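Local coordinates for Tle cognate immunity protein 4 C-terminal domain-containing protein (Pseudomonas aeruginosa PAO1, PDB 4R1D), which binds the type VI secretion lipase effector Tle4 as its cognate immunity protein and probably blocks it, protecting the bacterium from its own toxin, at residues B[3-12]-B[17-28]; B[207-215]-B[226-237]. One frame throughout, in Å; residues are numbered along the deposited sequence.

Contact 1: residues B[3-12]-B[17-28]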
loop_
_atom_site.group_PDB
_atom_site.type_symbol
_atom_site.label_atom_id
_atom_site.label_comp_id
_atom_site.label_asym_id
_atom_site.label_seq_id
_atom_site.Cartn_x
_atom_site.Cartn_y
_atom_site.Cartn_z
ATOM N N LYS B 3 10.730 38.755 0.305
ATOM C CA LYS B 3 10.781 37.737 1.352
ATOM C C LYS B 3 10.663 38.357 2.742
ATOM O O LYS B 3 11.200 37.839 3.723
ATOM C CB LYS B 3 12.062 36.906 1.243
ATOM C CG LYS B 3 12.202 36.174 -0.078
ATOM C CD LYS B 3 13.586 35.573 -0.242
ATOM C CE LYS B 3 13.882 34.534 0.818
ATOM N NZ LYS B 3 15.244 33.981 0.621
ATOM N N THR B 4 9.953 39.474 2.821
ATOM C CA THR B 4 9.707 40.106 4.107
ATOM C C THR B 4 8.975 39.143 5.033
ATOM O O THR B 4 7.892 38.650 4.706
ATOM C CB THR B 4 8.891 41.406 3.954
ATOM O OG1 THR B 4 9.687 42.397 3.291
ATOM C CG2 THR B 4 8.475 41.929 5.320
ATOM N N GLY B 5 9.584 38.852 6.176
ATOM C CA GLY B 5 8.968 37.981 7.160
ATOM C C GLY B 5 9.194 36.492 6.938
ATOM O O GLY B 5 8.800 35.678 7.776
ATOM N N TRP B 6 9.816 36.127 5.820
ATOM C CA TRP B 6 10.129 34.717 5.582
ATOM C C TRP B 6 11.012 34.181 6.701
ATOM O O TRP B 6 11.760 34.933 7.325
ATOM C CB TRP B 6 10.800 34.509 4.222
ATOM C CG TRP B 6 9.847 34.552 3.085
ATOM C CD1 TRP B 6 8.800 35.419 2.917
ATOM C CD2 TRP B 6 9.818 33.665 1.960
ATOM N NE1 TRP B 6 8.140 35.138 1.737
ATOM C CE2 TRP B 6 8.748 34.066 1.136
ATOM C CE3 TRP B 6 10.603 32.577 1.563
ATOM C CZ2 TRP B 6 8.436 33.409 -0.056
ATOM C CZ3 TRP B 6 10.294 31.936 0.382
ATOM C CH2 TRP B 6 9.228 32.356 -0.416
ATOM N N ILE B 7 10.908 32.880 6.959
ATOM C CA ILE B 7 11.611 32.241 8.066
ATOM C C ILE B 7 12.605 31.199 7.557
ATOM O O ILE B 7 12.255 30.338 6.739
ATOM C CB ILE B 7 10.607 31.538 9.012
ATOM C CG1 ILE B 7 9.605 32.548 9.574
ATOM C CG2 ILE B 7 11.323 30.799 10.134
ATOM C CD1 ILE B 7 8.451 31.909 10.330
ATOM N N THR B 8 13.836 31.276 8.045
ATOM C CA THR B 8 14.858 30.281 7.723
ATOM C C THR B 8 14.727 29.094 8.675
ATOM O O THR B 8 14.816 29.256 9.893
ATOM C CB THR B 8 16.275 30.884 7.821
ATOM O OG1 THR B 8 16.427 31.921 6.840
ATOM C CG2 THR B 8 17.343 29.811 7.618
ATOM N N HIS B 9 14.500 27.907 8.111
ATOM C CA HIS B 9 14.258 26.701 8.886
ATOM C C HIS B 9 15.441 25.744 8.756
ATOM O O HIS B 9 16.064 25.656 7.701
ATOM C CB HIS B 9 13.001 25.977 8.376
ATOM C CG HIS B 9 11.734 26.752 8.553
ATOM N ND1 HIS B 9 10.944 26.639 9.675
ATOM C CD2 HIS B 9 11.107 27.631 7.738
ATOM C CE1 HIS B 9 9.894 27.430 9.555
ATOM N NE2 HIS B 9 9.965 28.041 8.386
ATOM N N CYS B 10 15.739 25.027 9.833
ATOM C CA CYS B 10 16.744 23.968 9.798
ATOM C C CYS B 10 16.043 22.632 9.654
ATOM O O CYS B 10 15.180 22.298 10.463
ATOM C CB CYS B 10 17.521 23.909 11.096
ATOM S SG CYS B 10 18.414 25.399 11.538
ATOM N N PHE B 11 16.418 21.874 8.629
ATOM C CA PHE B 11 15.942 20.503 8.469
ATOM C C PHE B 11 17.162 19.621 8.191
ATOM O O PHE B 11 17.875 19.829 7.209
ATOM C CB PHE B 11 14.936 20.395 7.317
ATOM C CG PHE B 11 13.694 21.232 7.501
ATOM C CD1 PHE B 11 12.866 21.050 8.604
ATOM C CD2 PHE B 11 13.344 22.182 6.554
ATOM C CE1 PHE B 11 11.715 21.821 8.768
ATOM C CE2 PHE B 11 12.196 22.958 6.703
ATOM C CZ PHE B 11 11.380 22.774 7.811
ATOM N N GLY B 12 17.436 18.672 9.073
ATOM C CA GLY B 12 18.590 17.805 8.874
ATOM C C GLY B 12 19.857 18.640 8.792
ATOM O O GLY B 12 20.127 19.441 9.695
ATOM N N ASP B 17 14.287 28.666 3.264
ATOM C CA ASP B 17 13.408 29.760 3.667
ATOM C C ASP B 17 11.976 29.542 3.191
ATOM O O ASP B 17 11.759 29.136 2.056
ATOM C CB ASP B 17 13.926 31.095 3.113
ATOM C CG ASP B 17 15.371 31.387 3.522
ATOM O OD1 ASP B 17 15.880 30.779 4.484
ATOM O OD2 ASP B 17 16.005 32.240 2.871
ATOM N N LEU B 18 11.005 29.793 4.069
ATOM C CA LEU B 18 9.598 29.663 3.737
ATOM C C LEU B 18 8.848 30.901 4.207
ATOM O O LEU B 18 9.288 31.565 5.143
ATOM C CB LEU B 18 9.011 28.417 4.406
ATOM C CG LEU B 18 9.668 27.110 3.966
ATOM C CD1 LEU B 18 9.242 25.939 4.857
ATOM C CD2 LEU B 18 9.336 26.850 2.503
ATOM N N PRO B 19 7.718 31.209 3.556
ATOM C CA PRO B 19 6.860 32.342 3.932
ATOM C C PRO B 19 6.391 32.187 5.373
ATOM O O PRO B 19 6.297 31.065 5.874
ATOM C CB PRO B 19 5.657 32.222 2.989
ATOM C CG PRO B 19 6.064 31.270 1.913
ATOM C CD PRO B 19 7.164 30.418 2.444
ATOM N N PRO B 20 6.074 33.305 6.042
ATOM C CA PRO B 20 5.760 33.214 7.468
ATOM C C PRO B 20 4.474 32.440 7.770
ATOM O O PRO B 20 4.353 31.881 8.860
ATOM C CB PRO B 20 5.629 34.686 7.889
ATOM C CG PRO B 20 5.205 35.388 6.636
ATOM C CD PRO B 20 5.926 34.673 5.518
ATOM N N ASP B 21 3.533 32.406 6.831
ATOM C CA ASP B 21 2.264 31.722 7.062
ATOM C C ASP B 21 2.268 30.264 6.571
ATOM O O ASP B 21 1.241 29.598 6.595
ATOM C CB ASP B 21 1.104 32.494 6.423
ATOM C CG ASP B 21 1.270 32.672 4.923
ATOM O OD1 ASP B 21 2.428 32.703 4.454
ATOM O OD2 ASP B 21 0.247 32.794 4.207
ATOM N N ALA B 22 3.426 29.772 6.143
ATOM C CA ALA B 22 3.538 28.392 5.663
ATOM C C ALA B 22 3.152 27.423 6.773
ATOM O O ALA B 22 3.547 27.604 7.929
ATOM C CB ALA B 22 4.954 28.112 5.184
ATOM N N VAL B 23 2.372 26.403 6.416
ATOM C CA VAL B 23 1.978 25.351 7.346
ATOM C C VAL B 23 2.877 24.148 7.078
ATOM O O VAL B 23 2.843 23.580 5.984
ATOM C CB VAL B 23 0.511 24.944 7.132
ATOM C CG1 VAL B 23 0.108 23.849 8.116
ATOM C CG2 VAL B 23 -0.403 26.165 7.256
ATOM N N ILE B 24 3.660 23.767 8.082
ATOM C CA ILE B 24 4.787 22.841 7.910
ATOM C C ILE B 24 4.605 21.563 8.730
ATOM O O ILE B 24 4.301 21.615 9.920
ATOM C CB ILE B 24 6.106 23.518 8.353
ATOM C CG1 ILE B 24 6.339 24.804 7.557
ATOM C CG2 ILE B 24 7.296 22.567 8.213
ATOM C CD1 ILE B 24 7.372 25.736 8.190
ATOM N N ASN B 25 4.782 20.417 8.082
ATOM C CA ASN B 25 4.793 19.133 8.761
ATOM C C ASN B 25 6.087 18.406 8.399
ATOM O O ASN B 25 6.381 18.231 7.223
ATOM C CB ASN B 25 3.592 18.291 8.329
ATOM C CG ASN B 25 2.306 18.753 8.973
ATOM O OD1 ASN B 25 1.999 18.367 10.096
ATOM N ND2 ASN B 25 1.559 19.605 8.272
ATOM N N ALA B 26 6.850 18.001 9.409
ATOM C CA ALA B 26 8.165 17.410 9.180
ATOM C C ALA B 26 8.315 16.048 9.832
ATOM O O ALA B 26 7.733 15.771 10.885
ATOM C CB ALA B 26 9.255 18.330 9.674
ATOM N N GLY B 27 9.141 15.217 9.208
ATOM C CA GLY B 27 9.518 13.938 9.768
ATOM C C GLY B 27 11.007 13.710 9.584
ATOM O O GLY B 27 11.586 14.154 8.583
ATOM N N TYR B 28 11.610 13.008 10.543
ATOM C CA TYR B 28 13.048 12.753 10.559
ATOM C C TYR B 28 13.259 11.282 10.799
ATOM O O TYR B 28 12.538 10.679 11.594
ATOM C CB TYR B 28 13.718 13.548 11.677
ATOM C CG TYR B 28 13.426 15.007 11.547
ATOM C CD1 TYR B 28 14.179 15.798 10.693
ATOM C CD2 TYR B 28 12.375 15.585 12.241
ATOM C CE1 TYR B 28 13.905 17.134 10.538
ATOM C CE2 TYR B 28 12.089 16.937 12.099
ATOM C CZ TYR B 28 12.863 17.701 11.246
ATOM O OH TYR B 28 12.603 19.041 11.086
HETATM O O HOH W 1 7.855 29.491 7.585
#
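The indole of W6 is sandwiched. On one face sits P19, whose CA lies 3.6 Å from the centroid of the five-membered ring, on the ring normal, a CH-pi contact; the carbonyl carbon of L18 covers the same face nearer the rim. K3 lays CG over the opposite face, while T4 O and D17 CB come in at the edge. With chi1 at -77°, CG of W6 is anti to its carbonyl carbon, which lays the indole flat against P19, the two side chains pointing the same way; helix 281-292 packs on it through L287, T290 and I291. The H9 imidazole has I7 CG2 over one face; water 1 meets its edge, 2.7 Å from H9 NE2, and donates to P19 O, tying the ring to the turn at 19-22. The H9 and I24 side chains approach from opposite directions, I24 CD1 meeting the ring obliquely, 3.3 Å from H9 CE1. Y28 OH touches the edge of the F11 ring at CD1, the two side chains crossing at about a right angle, and F11 CZ rests on I24 CG2.

D17 is gripped at both oxygens. K3 NZ reaches D17 OD2 at 2.9 Å on the anti lone pair, a salt bridge; T8 OG1 donates to D17 OD1 at 2.7 Å from above the carboxylate plane, and D17 OD1 also pairs with R296. These partners would probably stabilise its negative charge. I7 and L18 form an antiparallel hydrogen-bonded pair (I7 N to L18 O 2.8 Å), beside non-hydrogen-bonded T8 and D17. This is a beta hairpin, strands 7-11 and 14-18, whose chain turns through P19-A22 into strand 23-30 of the N-terminal domain.

Contact 2: residues B[207-215]-B[226-237]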
loop_
_atom_site.group_PDB
_atom_site.type_symbol
_atom_site.label_atom_id
_atom_site.label_comp_id
_atom_site.label_asym_id
_atom_site.label_seq_id
_atom_site.Cartn_x
_atom_site.Cartn_y
_atom_site.Cartn_z
ATOM N N ALA B 207 -3.264 17.619 -24.851
ATOM C CA ALA B 207 -2.957 18.929 -25.419
ATOM C C ALA B 207 -2.893 19.991 -24.330
ATOM O O ALA B 207 -2.240 21.021 -24.495
ATOM C CB ALA B 207 -3.999 19.308 -26.470
ATOM N N GLY B 208 -3.570 19.736 -23.215
ATOM C CA GLY B 208 -3.583 20.685 -22.117
ATOM C C GLY B 208 -2.336 20.666 -21.248
ATOM O O GLY B 208 -2.196 21.513 -20.364
ATOM N N MET B 209 -1.444 19.700 -21.482
ATOM C CA MET B 209 -0.182 19.601 -20.744
ATOM C C MET B 209 0.900 20.425 -21.429
ATOM O O MET B 209 0.947 20.490 -22.657
ATOM C CB MET B 209 0.294 18.142 -20.656
ATOM C CG MET B 209 -0.420 17.283 -19.604
ATOM S SD MET B 209 -0.203 17.868 -17.909
ATOM C CE MET B 209 -1.526 19.008 -17.745
ATOM N N GLU B 210 1.773 21.046 -20.644
ATOM C CA GLU B 210 2.954 21.678 -21.212
ATOM C C GLU B 210 4.148 21.631 -20.264
ATOM O O GLU B 210 3.991 21.563 -19.045
ATOM C CB GLU B 210 2.661 23.122 -21.620
ATOM C CG GLU B 210 2.598 24.103 -20.478
ATOM C CD GLU B 210 2.254 25.512 -20.956
ATOM O OE1 GLU B 210 1.102 25.935 -20.752
ATOM O OE2 GLU B 210 3.129 26.182 -21.540
ATOM N N THR B 211 5.345 21.648 -20.836
ATOM C CA THR B 211 6.545 21.764 -20.033
ATOM C C THR B 211 6.901 23.236 -19.901
ATOM O O THR B 211 7.078 23.927 -20.900
ATOM C CB THR B 211 7.714 20.987 -20.657
ATOM O OG1 THR B 211 7.413 19.585 -20.623
ATOM C CG2 THR B 211 9.000 21.236 -19.883
ATOM N N LEU B 212 6.995 23.722 -18.670
ATOM C CA LEU B 212 7.369 25.119 -18.446
ATOM C C LEU B 212 8.876 25.300 -18.458
ATOM O O LEU B 212 9.376 26.363 -18.826
ATOM C CB LEU B 212 6.800 25.650 -17.126
ATOM C CG LEU B 212 5.278 25.652 -16.963
ATOM C CD1 LEU B 212 4.871 26.200 -15.603
ATOM C CD2 LEU B 212 4.617 26.446 -18.082
ATOM N N ARG B 213 9.599 24.262 -18.046
ATOM C CA ARG B 213 11.032 24.366 -17.873
ATOM C C ARG B 213 11.658 22.991 -17.713
ATOM O O ARG B 213 11.088 22.106 -17.071
ATOM C CB ARG B 213 11.322 25.213 -16.626
ATOM C CG ARG B 213 12.416 26.237 -16.785
ATOM C CD ARG B 213 12.877 26.732 -15.413
ATOM N NE ARG B 213 12.176 27.927 -14.954
ATOM C CZ ARG B 213 12.238 28.380 -13.703
ATOM N NH1 ARG B 213 12.943 27.716 -12.793
ATOM N NH2 ARG B 213 11.587 29.484 -13.354
ATOM N N LYS B 214 12.832 22.808 -18.300
ATOM C CA LYS B 214 13.577 21.566 -18.129
ATOM C C LYS B 214 15.061 21.844 -18.279
ATOM O O LYS B 214 15.499 22.326 -19.323
ATOM C CB LYS B 214 13.139 20.512 -19.152
ATOM C CG LYS B 214 14.063 19.292 -19.195
ATOM C CD LYS B 214 13.631 18.275 -20.243
ATOM C CE LYS B 214 14.556 17.067 -20.228
ATOM N NZ LYS B 214 14.336 16.161 -21.388
ATOM N N GLY B 215 15.837 21.543 -17.246
ATOM C CA GLY B 215 17.274 21.704 -17.343
ATOM C C GLY B 215 17.944 21.844 -15.999
ATOM O O GLY B 215 17.396 21.436 -14.983
ATOM N N GLU B 226 16.081 20.315 -12.803
ATOM C CA GLU B 226 14.646 20.455 -12.588
ATOM C C GLU B 226 13.836 20.160 -13.836
ATOM O O GLU B 226 14.330 20.253 -14.953
ATOM C CB GLU B 226 14.317 21.864 -12.087
ATOM C CG GLU B 226 14.440 22.918 -13.156
ATOM C CD GLU B 226 14.254 24.327 -12.620
ATOM O OE1 GLU B 226 13.824 24.484 -11.452
ATOM O OE2 GLU B 226 14.551 25.273 -13.374
ATOM N N TYR B 227 12.570 19.835 -13.621
ATOM C CA TYR B 227 11.651 19.539 -14.689
ATOM C C TYR B 227 10.330 20.084 -14.184
ATOM O O TYR B 227 9.857 19.680 -13.125
ATOM C CB TYR B 227 11.574 18.016 -14.886
ATOM C CG TYR B 227 11.255 17.576 -16.297
ATOM C CD1 TYR B 227 10.309 18.244 -17.058
ATOM C CD2 TYR B 227 11.910 16.495 -16.867
ATOM C CE1 TYR B 227 10.015 17.838 -18.356
ATOM C CE2 TYR B 227 11.625 16.081 -18.163
ATOM C CZ TYR B 227 10.674 16.760 -18.900
ATOM O OH TYR B 227 10.382 16.366 -20.188
ATOM N N LEU B 228 9.743 21.021 -14.918
ATOM C CA LEU B 228 8.564 21.732 -14.434
ATOM C C LEU B 228 7.439 21.619 -15.450
ATOM O O LEU B 228 7.599 22.037 -16.598
ATOM C CB LEU B 228 8.893 23.224 -14.235
ATOM C CG LEU B 228 9.459 23.732 -12.906
ATOM C CD1 LEU B 228 10.623 22.922 -12.389
ATOM C CD2 LEU B 228 9.860 25.202 -13.043
ATOM N N VAL B 229 6.303 21.060 -15.045
ATOM C CA VAL B 229 5.193 20.924 -15.976
ATOM C C VAL B 229 3.914 21.524 -15.400
ATOM O O VAL B 229 3.782 21.690 -14.191
ATOM C CB VAL B 229 4.963 19.449 -16.390
ATOM C CG1 VAL B 229 6.274 18.821 -16.880
ATOM C CG2 VAL B 229 4.385 18.649 -15.242
ATOM N N ALA B 230 2.991 21.882 -16.277
ATOM C CA ALA B 230 1.704 22.393 -15.846
ATOM C C ALA B 230 0.663 21.964 -16.860
ATOM O O ALA B 230 0.989 21.660 -18.011
ATOM C CB ALA B 230 1.739 23.902 -15.720
ATOM N N GLY B 231 -0.592 21.919 -16.437
ATOM C CA GLY B 231 -1.656 21.651 -17.376
ATOM C C GLY B 231 -3.044 22.031 -16.932
ATOM O O GLY B 231 -3.320 22.181 -15.747
ATOM N N SER B 232 -3.932 22.165 -17.906
ATOM C CA SER B 232 -5.290 22.601 -17.632
ATOM C C SER B 232 -6.306 21.593 -18.134
ATOM O O SER B 232 -6.191 21.084 -19.242
ATOM C CB SER B 232 -5.542 23.957 -18.285
ATOM O OG SER B 232 -4.795 24.971 -17.631
ATOM N N ASP B 233 -7.300 21.317 -17.303
ATOM C CA ASP B 233 -8.431 20.478 -17.694
ATOM C C ASP B 233 -9.579 20.760 -16.746
ATOM O O ASP B 233 -9.362 21.053 -15.573
ATOM C CB ASP B 233 -8.061 18.994 -17.636
ATOM C CG ASP B 233 -9.059 18.114 -18.370
ATOM O OD1 ASP B 233 -9.106 16.898 -18.089
ATOM O OD2 ASP B 233 -9.795 18.636 -19.237
ATOM N N LYS B 234 -10.805 20.676 -17.251
ATOM C CA LYS B 234 -11.980 20.888 -16.410
ATOM C C LYS B 234 -12.014 22.297 -15.836
ATOM O O LYS B 234 -12.678 22.554 -14.833
ATOM C CB LYS B 234 -12.007 19.873 -15.259
ATOM C CG LYS B 234 -11.932 18.425 -15.702
ATOM C CD LYS B 234 -12.025 17.464 -14.517
ATOM C CE LYS B 234 -11.812 16.027 -14.979
ATOM N NZ LYS B 234 -11.768 15.035 -13.864
ATOM N N GLY B 235 -11.300 23.215 -16.467
ATOM C CA GLY B 235 -11.297 24.587 -16.003
ATOM C C GLY B 235 -10.493 24.812 -14.737
ATOM O O GLY B 235 -10.721 25.786 -14.024
ATOM N N GLN B 236 -9.559 23.913 -14.438
ATOM C CA GLN B 236 -8.576 24.198 -13.397
ATOM C C GLN B 236 -7.171 23.863 -13.881
ATOM O O GLN B 236 -6.987 23.083 -14.829
ATOM C CB GLN B 236 -8.899 23.482 -12.083
ATOM C CG GLN B 236 -8.804 21.973 -12.144
ATOM C CD GLN B 236 -9.200 21.311 -10.831
ATOM O OE1 GLN B 236 -8.383 21.171 -9.917
ATOM N NE2 GLN B 236 -10.460 20.897 -10.733
ATOM N N ARG B 237 -6.185 24.470 -13.237
ATOM C CA ARG B 237 -4.793 24.307 -13.641
ATOM C C ARG B 237 -4.010 23.525 -12.600
ATOM O O ARG B 237 -4.082 23.819 -11.403
ATOM C CB ARG B 237 -4.131 25.666 -13.858
ATOM C CG ARG B 237 -2.735 25.589 -14.471
ATOM C CD ARG B 237 -2.596 26.615 -15.586
ATOM N NE ARG B 237 -1.300 26.599 -16.257
ATOM C CZ ARG B 237 -1.060 25.991 -17.415
ATOM N NH1 ARG B 237 -2.025 25.310 -18.033
ATOM N NH2 ARG B 237 0.147 26.057 -17.953
HETATM O O HOH W 2 -1.353 24.161 -20.656
HETATM O O HOH W 3 9.446 18.252 -22.027
#
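R213 and E226 pair across an antiparallel beta hairpin, strands 209-214 and 225-233, interrupted by a classic beta bulge: L212 and R213 both face L228, whose O takes L212 N and, weakly, R213 N. The R213 side chain can be followed outward. R213 CB lies against L228 CB and CD2, both at 3.9 Å; CG comes only loosely to E226 OE2, and CD passes close to it. The chain bends at chi3 (-92°), so NE and CZ lie between E226 OE2 and L228 CD2, the latter over one guanidinium face. At the tip R213 NH1 meets E226 OE2 at 3.0 Å, in the guanidinium plane and nearly straight (173°), a salt bridge, while NH2 reaches D289 of helix 281-292. E226 OE1 is held in turn by H217 and W288.

On the face carrying T211, K214 and Y227, the extended K214 chain runs alongside the tyrosine, K214 CD 3.9 Å from the Y227 ring centroid, a CH-pi contact; K214 NZ and Y227 OH both go on to D196 OD1. Water 3 links Y227 OH with T211 OG1.

At the other end E210 crosses R237, which lies on the next strand beyond the D233-Q236 turn and also pairs with D281. R237 NH1 donates to S232 OG and to water 2. R237 NH2 meets E210 OE1 at 3.0 Å from above the carboxylate plane, completing a salt bridge.

In the fold
Contacts 1 and 2 do not touch: their centres are 26 Å apart and their nearest atoms about 13 Å. Both are partly buried and built on antiparallel hairpins, yet contact 2 sits farther from the centre of the chain, 27 Å against 13 Å. Contact 1 belongs to the N-terminal domain and contact 2 to the C-terminal one, but helix 281-292 packs against both. Contact 1 relies largely on proline, aromatic and aliphatic packing, with charge gathered at one aspartate; contact 2 has a longer backbone ladder with a salt bridge towards each end. Contact 2 meets the other protein chain more widely (M209 on its L84, V229 on its L91) than contact 1, where N25 packs on its A66.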